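ThiJ/PfpI domain protein (Brachyspira murdochii, PDB 4HCJ) is of unknown specific function but belongs to the DJ-1/PfpI family, can bind magnesium and is probably a hydrolase. Local coordinates at residues A[9-14]-A[58-63]; A[17-20]-A[24-27]. One frame throughout, in Å; residues are numbered along the deposited sequence. Where two conformers were deposited one is given.

Interaction 1 of 2, residues A[9-14]-A[58-63]; sequences NILYVM and IDLLFS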
loop_
_atom_site.group_PDB
_atom_site.type_symbol
_atom_site.label_atom_id
_atom_site.label_comp_id
_atom_site.label_asym_id
_atom_site.label_seq_id
_atom_site.Cartn_x
_atom_site.Cartn_y
_atom_site.Cartn_z
ATOM N N ASN A 9 -7.251 6.581 10.596
ATOM C CA ASN A 9 -5.804 6.400 10.488
ATOM C C ASN A 9 -5.474 5.449 9.334
ATOM O O ASN A 9 -6.184 4.462 9.108
ATOM C CB ASN A 9 -5.227 5.774 11.757
ATOM C CG ASN A 9 -5.365 6.652 12.979
ATOM O OD1 ASN A 9 -5.294 7.879 12.912
ATOM N ND2 ASN A 9 -5.543 6.009 14.122
ATOM N N ILE A 10 -4.370 5.727 8.644
ATOM C CA ILE A 10 -3.873 4.897 7.555
ATOM C C ILE A 10 -2.425 4.511 7.831
ATOM O O ILE A 10 -1.617 5.356 8.218
ATOM C CB ILE A 10 -3.987 5.630 6.202
ATOM C CG1 ILE A 10 -5.453 5.861 5.839
ATOM C CG2 ILE A 10 -3.249 4.871 5.082
ATOM C CD1 ILE A 10 -5.640 6.738 4.617
ATOM N N LEU A 11 -2.104 3.240 7.623
ATOM C CA LEU A 11 -0.750 2.716 7.757
ATOM C C LEU A 11 -0.082 2.546 6.402
ATOM O O LEU A 11 -0.677 1.921 5.512
ATOM C CB LEU A 11 -0.792 1.343 8.414
ATOM C CG LEU A 11 0.554 0.627 8.548
ATOM C CD1 LEU A 11 1.470 1.363 9.538
ATOM C CD2 LEU A 11 0.350 -0.814 8.953
ATOM N N TYR A 12 1.138 3.052 6.243
ATOM C CA TYR A 12 1.978 2.691 5.118
ATOM C C TYR A 12 2.900 1.528 5.480
ATOM O O TYR A 12 3.407 1.447 6.607
ATOM C CB TYR A 12 2.843 3.863 4.701
ATOM C CG TYR A 12 2.145 5.025 4.053
ATOM C CD1 TYR A 12 1.791 4.978 2.710
ATOM C CD2 TYR A 12 1.853 6.183 4.771
ATOM C CE1 TYR A 12 1.184 6.040 2.082
ATOM C CE2 TYR A 12 1.253 7.269 4.145
ATOM C CZ TYR A 12 0.921 7.193 2.806
ATOM O OH TYR A 12 0.352 8.296 2.210
ATOM N N VAL A 13 3.143 0.663 4.505
ATOM C CA VAL A 13 4.205 -0.336 4.548
ATOM C C VAL A 13 5.138 -0.026 3.391
ATOM O O VAL A 13 4.692 0.020 2.237
ATOM C CB VAL A 13 3.624 -1.765 4.392
ATOM C CG1 VAL A 13 4.718 -2.786 4.114
ATOM C CG2 VAL A 13 2.806 -2.141 5.627
HETATM N N MSE A 14 6.422 0.208 3.670
HETATM C CA MSE A 14 7.343 0.552 2.596
HETATM C C MSE A 14 8.768 0.287 3.011
HETATM O O MSE A 14 9.080 0.114 4.199
HETATM C CB MSE A 14 7.148 2.007 2.136
HETATM C CG MSE A 14 7.619 3.059 3.119
HETATM SE SE MSE A 14 6.647 4.708 2.692
HETATM C CE MSE A 14 7.860 5.993 3.449
ATOM N N ILE A 58 10.070 6.761 10.040
ATOM C CA ILE A 58 9.375 5.501 10.219
ATOM C C ILE A 58 8.884 5.455 11.659
ATOM O O ILE A 58 9.684 5.525 12.601
ATOM C CB ILE A 58 10.287 4.305 9.929
ATOM C CG1 ILE A 58 10.782 4.340 8.485
ATOM C CG2 ILE A 58 9.567 3.012 10.250
ATOM C CD1 ILE A 58 12.125 3.645 8.283
ATOM N N ASP A 59 7.570 5.334 11.830
ATOM C CA ASP A 59 6.937 5.328 13.140
ATOM C C ASP A 59 6.968 3.978 13.846
ATOM O O ASP A 59 7.021 3.932 15.087
ATOM C CB ASP A 59 5.480 5.772 13.012
ATOM C CG ASP A 59 5.352 7.132 12.374
ATOM O OD1 ASP A 59 5.705 8.116 13.049
ATOM O OD2 ASP A 59 4.934 7.221 11.205
ATOM N N LEU A 60 6.859 2.906 13.063
ATOM C CA LEU A 60 6.584 1.572 13.584
ATOM C C LEU A 60 7.409 0.530 12.849
ATOM O O LEU A 60 7.603 0.631 11.634
ATOM C CB LEU A 60 5.106 1.206 13.308
ATOM C CG LEU A 60 4.065 2.010 14.088
ATOM C CD1 LEU A 60 2.689 1.881 13.447
ATOM C CD2 LEU A 60 3.995 1.556 15.534
ATOM N N LEU A 61 7.834 -0.498 13.569
ATOM C CA LEU A 61 8.286 -1.717 12.923
ATOM C C LEU A 61 7.061 -2.476 12.421
ATOM O O LEU A 61 5.979 -2.360 13.005
ATOM C CB LEU A 61 8.999 -2.618 13.920
ATOM C CG LEU A 61 10.222 -1.995 14.597
ATOM C CD1 LEU A 61 10.704 -2.914 15.703
ATOM C CD2 LEU A 61 11.329 -1.759 13.580
ATOM N N PHE A 62 7.221 -3.306 11.382
ATOM C CA PHE A 62 6.115 -4.182 10.978
ATOM C C PHE A 62 5.582 -4.943 12.197
ATOM O O PHE A 62 4.359 -5.115 12.365
ATOM C CB PHE A 62 6.561 -5.195 9.916
ATOM C CG PHE A 62 7.089 -4.581 8.648
ATOM C CD1 PHE A 62 6.522 -3.440 8.102
ATOM C CD2 PHE A 62 8.174 -5.153 8.006
ATOM C CE1 PHE A 62 7.024 -2.895 6.926
ATOM C CE2 PHE A 62 8.677 -4.614 6.836
ATOM C CZ PHE A 62 8.109 -3.480 6.301
ATOM N N SER A 63 6.497 -5.402 13.043
ATOM C CA SER A 63 6.131 -6.219 14.181
ATOM C C SER A 63 5.334 -5.484 15.244
ATOM O O SER A 63 4.763 -6.140 16.115
ATOM C CB SER A 63 7.377 -6.809 14.835
ATOM O OG SER A 63 8.174 -5.776 15.398
#
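F62 packs its ring against V13 at the end of strand 9-13. The backbone of F62 has already left strand 55-61 and begun a 3-10 turn. Its CB makes no close contact with 9-14. CG stands anti to the carbonyl carbon (chi1 -60°), and this turns the ring back toward V13. CD1 lies 4.4 Å from V13 CG1. CE1 comes nearest, 3.6 Å from V13 CG1. CZ at the tip is 4.1 Å from that same methyl and 4.3 Å from the backbone O of M14. The methyl approaches the ring obliquely, and the two side chains cross at about a right angle. V13 CG1 is placed for this by lying anti to its own backbone N (chi1 167°).

A second, lighter contact lies further back along the strand. L11 CD1 meets L60 CD1 at 4.1 Å, methyl to methyl.

The two strands are not neighbours in the sheet. Strand 37-42 runs between them, so the side chains reach across it. S41 on that strand touches L11, V13 and F62. Helix 88-99 covers the same side: F97 packs on L11, L93 on V13, and T90 on both V13 and F62.

The contact is thus part of the core between the central sheet and one helical layer of the alpha-beta-alpha sandwich. Its side-chain contacts are apolar, and the polar atom near the ring, M14 O, is hydrogen-bonded to S42 OG. What holds 9-14 and 58-63 together directly is therefore dispersion and burial, not directional bonding.

Interaction 2 of 2, residues A[17-20]-A[24-27]; sequences QNFQ and YFES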
loop_
_atom_site.group_PDB
_atom_site.type_symbol
_atom_site.label_atom_id
_atom_site.label_comp_id
_atom_site.label_asym_id
_atom_site.label_seq_id
_atom_site.Cartn_x
_atom_site.Cartn_y
_atom_site.Cartn_z
ATOM N N GLN A 17 14.682 2.376 2.484
ATOM C CA GLN A 17 15.428 3.099 1.469
ATOM C C GLN A 17 14.862 2.766 0.109
ATOM O O GLN A 17 14.457 1.632 -0.153
ATOM C CB GLN A 17 16.910 2.758 1.522
ATOM C CG GLN A 17 17.498 2.710 2.944
ATOM C CD GLN A 17 17.595 4.059 3.679
ATOM O OE1 GLN A 17 17.317 5.109 3.124
ATOM N NE2 GLN A 17 17.937 4.000 4.948
ATOM N N ASN A 18 14.828 3.775 -0.746
ATOM C CA ASN A 18 14.401 3.638 -2.127
ATOM C C ASN A 18 12.937 3.284 -2.315
ATOM O O ASN A 18 12.563 2.675 -3.320
ATOM C CB ASN A 18 15.315 2.690 -2.899
ATOM C CG ASN A 18 16.705 3.243 -3.008
ATOM O OD1 ASN A 18 16.892 4.456 -3.104
ATOM N ND2 ASN A 18 17.696 2.376 -2.933
ATOM N N PHE A 19 12.085 3.728 -1.385
ATOM C CA PHE A 19 10.657 3.741 -1.661
ATOM C C PHE A 19 10.358 4.794 -2.740
ATOM O O PHE A 19 11.133 5.721 -2.980
ATOM C CB PHE A 19 9.845 3.990 -0.385
ATOM C CG PHE A 19 10.003 5.384 0.206
ATOM C CD1 PHE A 19 9.199 6.435 -0.224
ATOM C CD2 PHE A 19 10.955 5.635 1.186
ATOM C CE1 PHE A 19 9.334 7.713 0.313
ATOM C CE2 PHE A 19 11.099 6.911 1.731
ATOM C CZ PHE A 19 10.294 7.953 1.290
ATOM N N GLN A 20 9.214 4.639 -3.395
ATOM C CA GLN A 20 8.850 5.536 -4.479
ATOM C C GLN A 20 8.295 6.842 -3.919
ATOM O O GLN A 20 7.177 6.873 -3.398
ATOM C CB GLN A 20 7.831 4.865 -5.405
ATOM C CG GLN A 20 7.627 5.606 -6.709
ATOM C CD GLN A 20 8.822 5.494 -7.620
ATOM O OE1 GLN A 20 9.288 4.388 -7.905
ATOM N NE2 GLN A 20 9.356 6.635 -8.048
ATOM N N TYR A 24 4.327 7.815 -1.952
ATOM C CA TYR A 24 4.190 8.159 -0.553
ATOM C C TYR A 24 3.763 9.620 -0.356
ATOM O O TYR A 24 2.720 9.888 0.252
ATOM C CB TYR A 24 5.501 7.876 0.209
ATOM C CG TYR A 24 5.457 8.381 1.639
ATOM C CD1 TYR A 24 4.658 7.763 2.606
ATOM C CD2 TYR A 24 6.203 9.491 2.017
ATOM C CE1 TYR A 24 4.608 8.240 3.897
ATOM C CE2 TYR A 24 6.166 9.968 3.316
ATOM C CZ TYR A 24 5.367 9.339 4.252
ATOM O OH TYR A 24 5.345 9.821 5.539
ATOM N N PHE A 25 4.568 10.568 -0.826
ATOM C CA PHE A 25 4.321 11.971 -0.493
ATOM C C PHE A 25 3.017 12.508 -1.086
ATOM O O PHE A 25 2.301 13.264 -0.422
ATOM C CB PHE A 25 5.512 12.854 -0.891
ATOM C CG PHE A 25 6.754 12.588 -0.079
ATOM C CD1 PHE A 25 6.838 12.978 1.258
ATOM C CD2 PHE A 25 7.841 11.935 -0.657
ATOM C CE1 PHE A 25 7.988 12.713 2.002
ATOM C CE2 PHE A 25 8.994 11.672 0.083
ATOM C CZ PHE A 25 9.063 12.058 1.410
ATOM N N GLU A 26 2.704 12.135 -2.324
ATOM C CA GLU A 26 1.487 12.650 -2.944
ATOM C C GLU A 26 0.237 12.038 -2.328
ATOM O O GLU A 26 -0.770 12.720 -2.147
ATOM C CB GLU A 26 1.509 12.451 -4.460
ATOM C CG GLU A 26 2.631 13.224 -5.136
ATOM C CD GLU A 26 2.686 13.021 -6.646
ATOM O OE1 GLU A 26 1.770 12.380 -7.199
ATOM O OE2 GLU A 26 3.638 13.507 -7.286
ATOM N N SER A 27 0.294 10.765 -1.972
ATOM C CA SER A 27 -0.862 10.160 -1.322
ATOM C C SER A 27 -1.040 10.705 0.087
ATOM O O SER A 27 -2.173 10.951 0.513
ATOM C CB SER A 27 -0.808 8.627 -1.330
ATOM O OG SER A 27 0.223 8.095 -0.511
#
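F19 lays the CD1-CE1 side of its ring against Y24 at the start of helix 21-33. Its CE1 is 3.8 Å from Y24 CB and 4.0 Å from Y24 CD2. The two ring planes stand at 78°, with centroids 5.7 Å apart, an oblique pairing. F25 CE2 meets the edge of the F19 ring, close to its plane, 4.0 Å from CE1. Y24 and F25 pack on each other too: Y24 CD2 sits 3.5 Å above the F25 ring plane, over its centre. With CG anti to the backbone N (chi1 173°), the Y24 ring is swung to where CB and CD2 meet F19 CE1 obliquely. Cutting F19 back to alanine is likely to open a gap beside Y24 CB and take the F19 ring edge from F25 CE2, leaving Y24 on the F25 face.

The backbone joins in through a weak hydrogen bond from Y24 N to Q20 O, 3.3 Å long. Q20 is the N-cap residue, so this bond belongs to the first helical turn. The Q20 side chain leads away, and its NE2 is hydrogen-bonded to E22 OE1.

F19 also touches A48 of strand 46-50, and Y24 OH bonds T56 OG1 of strand 55-61. The contact therefore lies where the loop after strand 9-13 enters helix 21-33, beside 46-50 and 55-61, the last two strands at one side of the main sheet.

How the interactions relate
The two contacts have centres 13 Å apart and touch through segment 9-14. M14, a selenomethionine, joins them: its SE lies 3.6 Å from Y24 CD1 and its CE 3.8 Å from F19 CE2. Y12 adds a probable hydrogen bond, 2.7 Å from its OH to S27 OG, and an edge-to-face pairing with the Y24 ring. Segment 9-14 thus serves both layers. L11 and V13 face helix 88-99 in interaction 1, while Y12 and M14 face helix 21-33 and interaction 2. Both contacts lie away from H137, a magnesium-binding residue whose ion is not bound to this chain in the model. A formic acid, probably from the crystallisation liquor, sits about 4 Å from the Y24 side chain.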